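Local atomic coordinates of pectate lyase (Bacillus, PDB entry 3VMV), a protein that probably cleaves pectate, the polygalacturonate of plant cell walls, by an eliminative lyase reaction as a secreted polysaccharide lyase of family 1. Residues Ile194-His197 and His198-Phe201; Lys224-Asn227 and Asp228-Asn232; Val239-Asn243 and Asn244-Asn248. All blocks are in the same frame, centred on the assembly; numbering follows the deposited sequence.

Overall arrangement
All three contacts are bends in successive coils of one parallel beta-helix. Contacts 1 and 3 are the same kind of bend two coils apart, their centres about 10 Å from each other; in both a residue with positive phi is followed by an inward asparagine (N199, N244) and, two residues on, a phenylalanine. The touching residues of contact 1 are all buried and include a histidine pair, whereas contact 3 runs from a buried interior to a partly exposed rim. Contact 2 sits at a different corner, between strands 222-226 and 231-234, and pairs a small apolar patch with charged groups outside. Its strand 222-226 lies between the other two contacts, probably hydrogen-bonded through F201 O to K224 N and D225 N to D247 O.

Contact 1: Ile194-His197 and His198-Phe201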
loop_
_atom_site.group_PDB
_atom_site.type_symbol
_atom_site.label_atom_id
_atom_site.label_comp_id
_atom_site.label_asym_id
_atom_site.label_seq_id
_atom_site.Cartn_x
_atom_site.Cartn_y
_atom_site.Cartn_z
ATOM N N ILE A 194 7.447 2.201 -6.845
ATOM C CA ILE A 194 6.776 1.471 -5.746
ATOM C C ILE A 194 7.162 -0.015 -5.797
ATOM O O ILE A 194 7.081 -0.628 -6.855
ATOM C CB ILE A 194 5.243 1.535 -5.932
ATOM C CG1 ILE A 194 4.790 2.907 -6.464
ATOM C CG2 ILE A 194 4.477 1.077 -4.675
ATOM C CD1 ILE A 194 5.014 4.068 -5.453
ATOM N N THR A 195 7.507 -0.585 -4.648
ATOM C CA THR A 195 7.760 -2.020 -4.513
ATOM C C THR A 195 6.682 -2.617 -3.625
ATOM O O THR A 195 6.427 -2.094 -2.526
ATOM C CB THR A 195 9.109 -2.207 -3.784
ATOM O OG1 THR A 195 10.148 -1.614 -4.563
ATOM C CG2 THR A 195 9.424 -3.707 -3.549
ATOM N N TYR A 196 6.146 -3.762 -4.033
ATOM C CA TYR A 196 5.296 -4.569 -3.178
ATOM C C TYR A 196 5.933 -5.943 -3.055
ATOM O O TYR A 196 6.148 -6.607 -4.064
ATOM C CB TYR A 196 3.917 -4.762 -3.802
ATOM C CG TYR A 196 3.119 -3.511 -4.055
ATOM C CD1 TYR A 196 2.165 -3.078 -3.157
ATOM C CD2 TYR A 196 3.303 -2.771 -5.211
ATOM C CE1 TYR A 196 1.421 -1.915 -3.424
ATOM C CE2 TYR A 196 2.553 -1.604 -5.466
ATOM C CZ TYR A 196 1.612 -1.215 -4.554
ATOM O OH TYR A 196 0.896 -0.049 -4.826
ATOM N N HIS A 197 6.213 -6.382 -1.836
ATOM C CA HIS A 197 6.740 -7.735 -1.673
ATOM C C HIS A 197 6.275 -8.398 -0.410
ATOM O O HIS A 197 6.037 -7.766 0.623
ATOM C CB HIS A 197 8.304 -7.748 -1.807
ATOM C CG HIS A 197 9.038 -7.223 -0.618
ATOM N ND1 HIS A 197 9.446 -8.037 0.424
ATOM C CD2 HIS A 197 9.449 -5.970 -0.297
ATOM C CE1 HIS A 197 10.080 -7.298 1.327
ATOM N NE2 HIS A 197 10.087 -6.039 0.913
ATOM N N HIS A 198 6.100 -9.715 -0.498
ATOM C CA HIS A 198 5.703 -10.529 0.656
ATOM C C HIS A 198 4.399 -10.124 1.295
ATOM O O HIS A 198 4.215 -10.296 2.481
ATOM C CB HIS A 198 6.842 -10.624 1.678
ATOM C CG HIS A 198 8.006 -11.422 1.184
ATOM N ND1 HIS A 198 9.084 -10.852 0.535
ATOM C CD2 HIS A 198 8.217 -12.759 1.174
ATOM C CE1 HIS A 198 9.940 -11.807 0.204
ATOM N NE2 HIS A 198 9.443 -12.970 0.591
ATOM N N ASN A 199 3.483 -9.600 0.494
ATOM C CA ASN A 199 2.141 -9.347 1.019
ATOM C C ASN A 199 1.211 -10.507 0.725
ATOM O O ASN A 199 1.404 -11.256 -0.248
ATOM C CB ASN A 199 1.529 -8.091 0.365
ATOM C CG ASN A 199 2.381 -6.845 0.577
ATOM O OD1 ASN A 199 2.413 -6.266 1.659
ATOM N ND2 ASN A 199 3.135 -6.446 -0.478
ATOM N N TYR A 200 0.156 -10.581 1.521
ATOM C CA TYR A 200 -0.951 -11.488 1.286
ATOM C C TYR A 200 -2.124 -10.653 0.784
ATOM O O TYR A 200 -2.542 -9.702 1.484
ATOM C CB TYR A 200 -1.343 -12.080 2.626
ATOM C CG TYR A 200 -2.374 -13.180 2.641
ATOM C CD1 TYR A 200 -2.329 -14.248 1.735
ATOM C CD2 TYR A 200 -3.374 -13.196 3.611
ATOM C CE1 TYR A 200 -3.256 -15.277 1.803
ATOM C CE2 TYR A 200 -4.296 -14.226 3.658
ATOM C CZ TYR A 200 -4.217 -15.257 2.789
ATOM O OH TYR A 200 -5.126 -16.318 2.834
ATOM N N PHE A 201 -2.600 -10.970 -0.421
ATOM C CA PHE A 201 -3.743 -10.276 -1.037
ATOM C C PHE A 201 -4.861 -11.290 -1.138
ATOM O O PHE A 201 -4.821 -12.152 -2.003
ATOM C CB PHE A 201 -3.348 -9.796 -2.434
ATOM C CG PHE A 201 -2.194 -8.792 -2.456
ATOM C CD1 PHE A 201 -2.298 -7.536 -1.847
ATOM C CD2 PHE A 201 -1.026 -9.075 -3.156
ATOM C CE1 PHE A 201 -1.232 -6.623 -1.920
ATOM C CE2 PHE A 201 0.014 -8.159 -3.288
ATOM C CZ PHE A 201 -0.073 -6.924 -2.639
#
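Edge to edge, the imidazoles of H197 and H198 meet in the plane of each ring, with neither lying over the other. Their ND1 atoms are 2.8 Å apart, and the hydrogen bond between them is nearly straight (176°), although the two planes stand almost perpendicular at 88°. The faces serve other partners: H197 stacks on F219, and H198 on W169. A third flat group, the F201 ring, takes N199 CB on one face, 3.6 Å above the plane and offset toward the rim, while its CZ comes 4.5 Å from Y196 CD1. The edge of the Y196 ring turns toward the amide, and Y196 CB lies 3.8 Å from N199 ND2. H197 CG sits between the backbone N and the carbonyl carbon (chi1 76°), which swings ND1 round to face H198; the positive phi of H198 bends the chain there. H198 is gripped at both nitrogens, since its NE2 also bonds Q307 OE1. With an alanine at H197, H198 ND1 would probably lose its hydrogen-bond mate and F219 its stacking partner, leaving the H198 imidazole freer to turn. N199 ND2 approaches H197 N and O at 3.4 Å without bonding either; its amide is bound to the preceding coil, with OD1 receiving N170 N and ND2 giving to V167 O, while N221 OD1 receives N199 N. N199 is thus one rung of the buried asparagine stack known from the right-handed parallel beta-helix of pectate lyases. Strand 192-197 lies between 165-175 and 215-219, strand 200-202 between 165-175 and 222-226, with Y196 and F201 turned inward onto M179 of strand 177-181.

Contact 2: Lys224-Asn227 and Asp228-Asn232; sequences KDIN and DTAIN
I226 reaches T229 and A230 with both branches of its side chain: CG1 is anti to the carbonyl carbon (chi1 -66°) and the chain then runs extended to CD1 (chi2 174°), while CG2 lies anti to the backbone N. CD1 thereby comes 4.1 Å from A230 CB, and CG2 presses on the turn itself, 3.2 Å from T229 O. V249 of the next coil touches both I226 and A230, extending this apolar patch. Between these residues the chain bends at N227 and D228, whose side chains leave the patch. No hydrogen bond joins residues 224-227 to 228-232 at this corner between strands 222-226 and 231-234 of the beta-helix; the side-chain contact between them is apolar, and the polar groups of D228 and T229 are held by partners outside. D228 OD1 forms a salt bridge with K262, and OD2 bonds Y269 OH, which also bonds T229 OG1. Before the bend, K224 NZ forms a salt bridge with D225 OD2 at 3.0 Å, reaching it from above the carboxylate plane. With K262 at one oxygen and the Y269 hydroxyl at the other, the D228 carboxylate is likely to stay ionised and fixed in rotation.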
loop_
_atom_site.group_PDB
_atom_site.type_symbol
_atom_site.label_atom_id
_atom_site.label_comp_id
_atom_site.label_asym_id
_atom_site.label_seq_id
_atom_site.Cartn_x
_atom_site.Cartn_y
_atom_site.Cartn_z
ATOM N N LYS A 224 -4.724 -14.465 -3.586
ATOM C CA LYS A 224 -5.645 -15.582 -3.382
ATOM C C LYS A 224 -7.068 -15.082 -3.440
ATOM O O LYS A 224 -7.410 -14.080 -2.793
ATOM C CB LYS A 224 -5.400 -16.204 -2.003
ATOM C CG LYS A 224 -6.236 -17.436 -1.724
ATOM C CD LYS A 224 -5.772 -18.075 -0.402
ATOM C CE LYS A 224 -6.417 -19.435 -0.207
ATOM N NZ LYS A 224 -7.890 -19.343 -0.163
ATOM N N ASP A 225 -7.901 -15.796 -4.194
ATOM C CA ASP A 225 -9.351 -15.543 -4.155
ATOM C C ASP A 225 -9.647 -14.094 -4.493
ATOM O O ASP A 225 -10.274 -13.351 -3.740
ATOM C CB ASP A 225 -9.934 -15.963 -2.809
ATOM C CG ASP A 225 -9.915 -17.485 -2.606
ATOM O OD1 ASP A 225 -9.743 -18.252 -3.582
ATOM O OD2 ASP A 225 -10.138 -17.912 -1.461
ATOM N N ILE A 226 -9.182 -13.701 -5.676
ATOM C CA ILE A 226 -9.422 -12.343 -6.164
ATOM C C ILE A 226 -10.517 -12.453 -7.210
ATOM O O ILE A 226 -10.357 -13.129 -8.240
ATOM C CB ILE A 226 -8.123 -11.705 -6.655
ATOM C CG1 ILE A 226 -7.174 -11.520 -5.439
ATOM C CG2 ILE A 226 -8.418 -10.306 -7.318
ATOM C CD1 ILE A 226 -5.765 -11.023 -5.764
ATOM N N ASN A 227 -11.642 -11.778 -6.939
ATOM C CA ASN A 227 -12.868 -12.053 -7.675
ATOM C C ASN A 227 -12.879 -11.558 -9.107
ATOM O O ASN A 227 -13.320 -12.281 -10.004
ATOM C CB ASN A 227 -14.055 -11.454 -6.880
ATOM C CG ASN A 227 -15.369 -11.781 -7.513
ATOM O OD1 ASN A 227 -15.721 -12.946 -7.639
ATOM N ND2 ASN A 227 -16.094 -10.763 -7.938
ATOM N N ASP A 228 -12.441 -10.317 -9.316
ATOM C CA ASP A 228 -12.533 -9.755 -10.658
ATOM C C ASP A 228 -11.173 -9.715 -11.368
ATOM O O ASP A 228 -10.956 -10.464 -12.333
ATOM C CB ASP A 228 -13.244 -8.400 -10.635
ATOM C CG ASP A 228 -13.951 -8.108 -11.955
ATOM O OD1 ASP A 228 -14.809 -8.908 -12.387
ATOM O OD2 ASP A 228 -13.650 -7.072 -12.560
ATOM N N THR A 229 -10.278 -8.834 -10.937
ATOM C CA THR A 229 -8.923 -8.768 -11.508
ATOM C C THR A 229 -7.919 -8.388 -10.421
ATOM O O THR A 229 -8.270 -7.809 -9.386
ATOM C CB THR A 229 -8.809 -7.704 -12.609
ATOM O OG1 THR A 229 -9.157 -6.433 -12.087
ATOM C CG2 THR A 229 -9.786 -8.022 -13.792
ATOM N N ALA A 230 -6.637 -8.656 -10.689
ATOM C CA ALA A 230 -5.608 -8.250 -9.741
ATOM C C ALA A 230 -4.782 -7.084 -10.240
ATOM O O ALA A 230 -5.197 -5.929 -10.107
ATOM C CB ALA A 230 -4.695 -9.469 -9.391
ATOM N N ILE A 231 -3.643 -7.342 -10.853
ATOM C CA ILE A 231 -2.765 -6.225 -11.308
ATOM C C ILE A 231 -3.288 -5.586 -12.598
ATOM O O ILE A 231 -3.456 -6.274 -13.609
ATOM C CB ILE A 231 -1.367 -6.773 -11.572
ATOM C CG1 ILE A 231 -0.808 -7.470 -10.334
ATOM C CG2 ILE A 231 -0.417 -5.627 -12.019
ATOM C CD1 ILE A 231 0.428 -8.310 -10.633
ATOM N N ASN A 232 -3.586 -4.275 -12.545
ATOM C CA ASN A 232 -4.153 -3.589 -13.680
ATOM C C ASN A 232 -3.168 -2.513 -14.074
ATOM O O ASN A 232 -3.049 -1.526 -13.382
ATOM C CB ASN A 232 -5.493 -2.977 -13.285
ATOM C CG ASN A 232 -6.210 -2.324 -14.471
ATOM O OD1 ASN A 232 -5.734 -2.365 -15.609
ATOM N ND2 ASN A 232 -7.406 -1.749 -14.209
#

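Contact 3: Val239-Asn243 and Asn244-Asn248; sequences VFVEN and NYFDN
V241 and N244 meet inside a bend of the parallel beta-helix, where strand 238-242 passes into the strand that begins at Y245 and an inward asparagine joins the internal stack of such residues seen in pectate lyases. The tight side is the interior. V241 CG1, anti to its own backbone nitrogen (chi1 -176°), points across the bend and touches N244 ND2 at 3.4 Å, the two side chains crossing at about a right angle. The same methyl meets F246 at the ring edge, near its plane, with CZ 4.1 Å away. F246 stacks on F223 of the coil before and meets F284 of the coil after, so the valine fills in beside a column of phenylalanines. N244 CG lies anti to the carbonyl carbon (chi1 -57°), which folds the amide back beneath the turn, ND2 3.3 Å from E242 O at an angle too poor for a bond. Its polar atoms are satisfied along the stack instead: OD1 receives N221 N, ND2 gives to M218 O, and the backbone N of N244 gives to N282 OD1. The outer side is looser. N243, with positive phi, turns its side chain away from residues 244-248 and bonds Q307 O through ND2. Y245, partly exposed, also turns away and lies along V283 and V285 of the next coil; beyond it the chain reaches a corner at D247 and the exposed N248. E242, by contrast, is buried although it points away from residues 244-248; its OE1 accepts H217 NE2. On the way, E242 CB rests over one face of the F240 ring, 3.7 Å above the plane and offset toward the rim.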
loop_
_atom_site.group_PDB
_atom_site.type_symbol
_atom_site.label_atom_id
_atom_site.label_comp_id
_atom_site.label_asym_id
_atom_site.label_seq_id
_atom_site.Cartn_x
_atom_site.Cartn_y
_atom_site.Cartn_z
ATOM N N VAL A 239 5.193 -2.857 -14.856
ATOM C CA VAL A 239 5.218 -3.635 -13.609
ATOM C C VAL A 239 5.991 -4.930 -13.796
ATOM O O VAL A 239 5.678 -5.708 -14.714
ATOM C CB VAL A 239 3.785 -3.883 -13.031
ATOM C CG1 VAL A 239 2.913 -4.615 -13.971
ATOM C CG2 VAL A 239 3.866 -4.648 -11.702
ATOM N N PHE A 240 7.060 -5.104 -13.012
ATOM C CA PHE A 240 7.800 -6.373 -13.012
ATOM C C PHE A 240 7.141 -7.302 -12.005
ATOM O O PHE A 240 7.164 -7.006 -10.794
ATOM C CB PHE A 240 9.288 -6.105 -12.707
ATOM C CG PHE A 240 10.158 -7.359 -12.694
ATOM C CD1 PHE A 240 9.898 -8.398 -13.573
ATOM C CD2 PHE A 240 11.275 -7.431 -11.866
ATOM C CE1 PHE A 240 10.723 -9.519 -13.604
ATOM C CE2 PHE A 240 12.090 -8.561 -11.877
ATOM C CZ PHE A 240 11.822 -9.599 -12.742
ATOM N N VAL A 241 6.519 -8.372 -12.496
ATOM C CA VAL A 241 5.740 -9.324 -11.677
ATOM C C VAL A 241 6.586 -10.559 -11.570
ATOM O O VAL A 241 6.677 -11.324 -12.513
ATOM C CB VAL A 241 4.416 -9.608 -12.333
ATOM C CG1 VAL A 241 3.528 -10.513 -11.472
ATOM C CG2 VAL A 241 3.717 -8.271 -12.680
ATOM N N GLU A 242 7.216 -10.717 -10.402
ATOM C CA GLU A 242 8.298 -11.716 -10.247
ATOM C C GLU A 242 8.071 -12.645 -9.072
ATOM O O GLU A 242 7.944 -12.226 -7.907
ATOM C CB GLU A 242 9.605 -10.916 -10.026
ATOM C CG GLU A 242 10.845 -11.788 -9.900
ATOM C CD GLU A 242 12.091 -10.978 -9.526
ATOM O OE1 GLU A 242 11.921 -9.934 -8.859
ATOM O OE2 GLU A 242 13.210 -11.462 -9.850
ATOM N N ASN A 243 8.048 -13.937 -9.374
ATOM C CA ASN A 243 8.016 -14.958 -8.317
ATOM C C ASN A 243 6.897 -14.751 -7.305
ATOM O O ASN A 243 7.096 -14.828 -6.088
ATOM C CB ASN A 243 9.384 -15.075 -7.607
ATOM C CG ASN A 243 10.483 -15.583 -8.522
ATOM O OD1 ASN A 243 10.392 -15.542 -9.780
ATOM N ND2 ASN A 243 11.565 -16.054 -7.898
ATOM N N ASN A 244 5.709 -14.465 -7.815
ATOM C CA ASN A 244 4.514 -14.410 -6.990
ATOM C C ASN A 244 3.707 -15.675 -7.124
ATOM O O ASN A 244 3.819 -16.361 -8.132
ATOM C CB ASN A 244 3.609 -13.230 -7.392
ATOM C CG ASN A 244 4.301 -11.879 -7.327
ATOM O OD1 ASN A 244 4.361 -11.256 -6.269
ATOM N ND2 ASN A 244 4.800 -11.413 -8.458
ATOM N N TYR A 245 2.877 -15.945 -6.120
ATOM C CA TYR A 245 1.998 -17.097 -6.129
ATOM C C TYR A 245 0.554 -16.629 -6.254
ATOM O O TYR A 245 0.141 -15.775 -5.461
ATOM C CB TYR A 245 2.205 -17.929 -4.840
ATOM C CG TYR A 245 1.680 -19.314 -4.938
ATOM C CD1 TYR A 245 2.549 -20.315 -5.333
ATOM C CD2 TYR A 245 0.361 -19.633 -4.667
ATOM C CE1 TYR A 245 2.164 -21.583 -5.467
ATOM C CE2 TYR A 245 -0.057 -21.017 -4.830
ATOM C CZ TYR A 245 0.891 -21.920 -5.234
ATOM O OH TYR A 245 0.630 -23.257 -5.440
ATOM N N PHE A 246 -0.181 -17.147 -7.259
ATOM C CA PHE A 246 -1.565 -16.754 -7.434
ATOM C C PHE A 246 -2.449 -17.997 -7.348
ATOM O O PHE A 246 -2.167 -18.996 -8.009
ATOM C CB PHE A 246 -1.763 -16.213 -8.860
ATOM C CG PHE A 246 -0.995 -14.962 -9.177
ATOM C CD1 PHE A 246 -1.610 -13.707 -9.083
ATOM C CD2 PHE A 246 0.348 -15.017 -9.569
ATOM C CE1 PHE A 246 -0.921 -12.542 -9.411
ATOM C CE2 PHE A 246 1.033 -13.861 -9.922
ATOM C CZ PHE A 246 0.434 -12.613 -9.834
ATOM N N ASP A 247 -3.537 -17.919 -6.574
ATOM C CA ASP A 247 -4.482 -19.024 -6.466
ATOM C C ASP A 247 -5.872 -18.423 -6.651
ATOM O O ASP A 247 -6.290 -17.590 -5.831
ATOM C CB ASP A 247 -4.362 -19.647 -5.066
ATOM C CG ASP A 247 -5.432 -20.719 -4.779
ATOM O OD1 ASP A 247 -5.410 -21.252 -3.666
ATOM O OD2 ASP A 247 -6.262 -21.059 -5.640
ATOM N N ASN A 248 -6.582 -18.863 -7.695
ATOM C CA ASN A 248 -7.977 -18.484 -7.901
ATOM C C ASN A 248 -8.076 -16.989 -8.057
ATOM O O ASN A 248 -8.847 -16.320 -7.338
ATOM C CB ASN A 248 -8.855 -18.972 -6.742
ATOM C CG ASN A 248 -10.341 -18.784 -7.014
ATOM O OD1 ASN A 248 -11.137 -18.603 -6.074
ATOM N ND2 ASN A 248 -10.723 -18.817 -8.271
#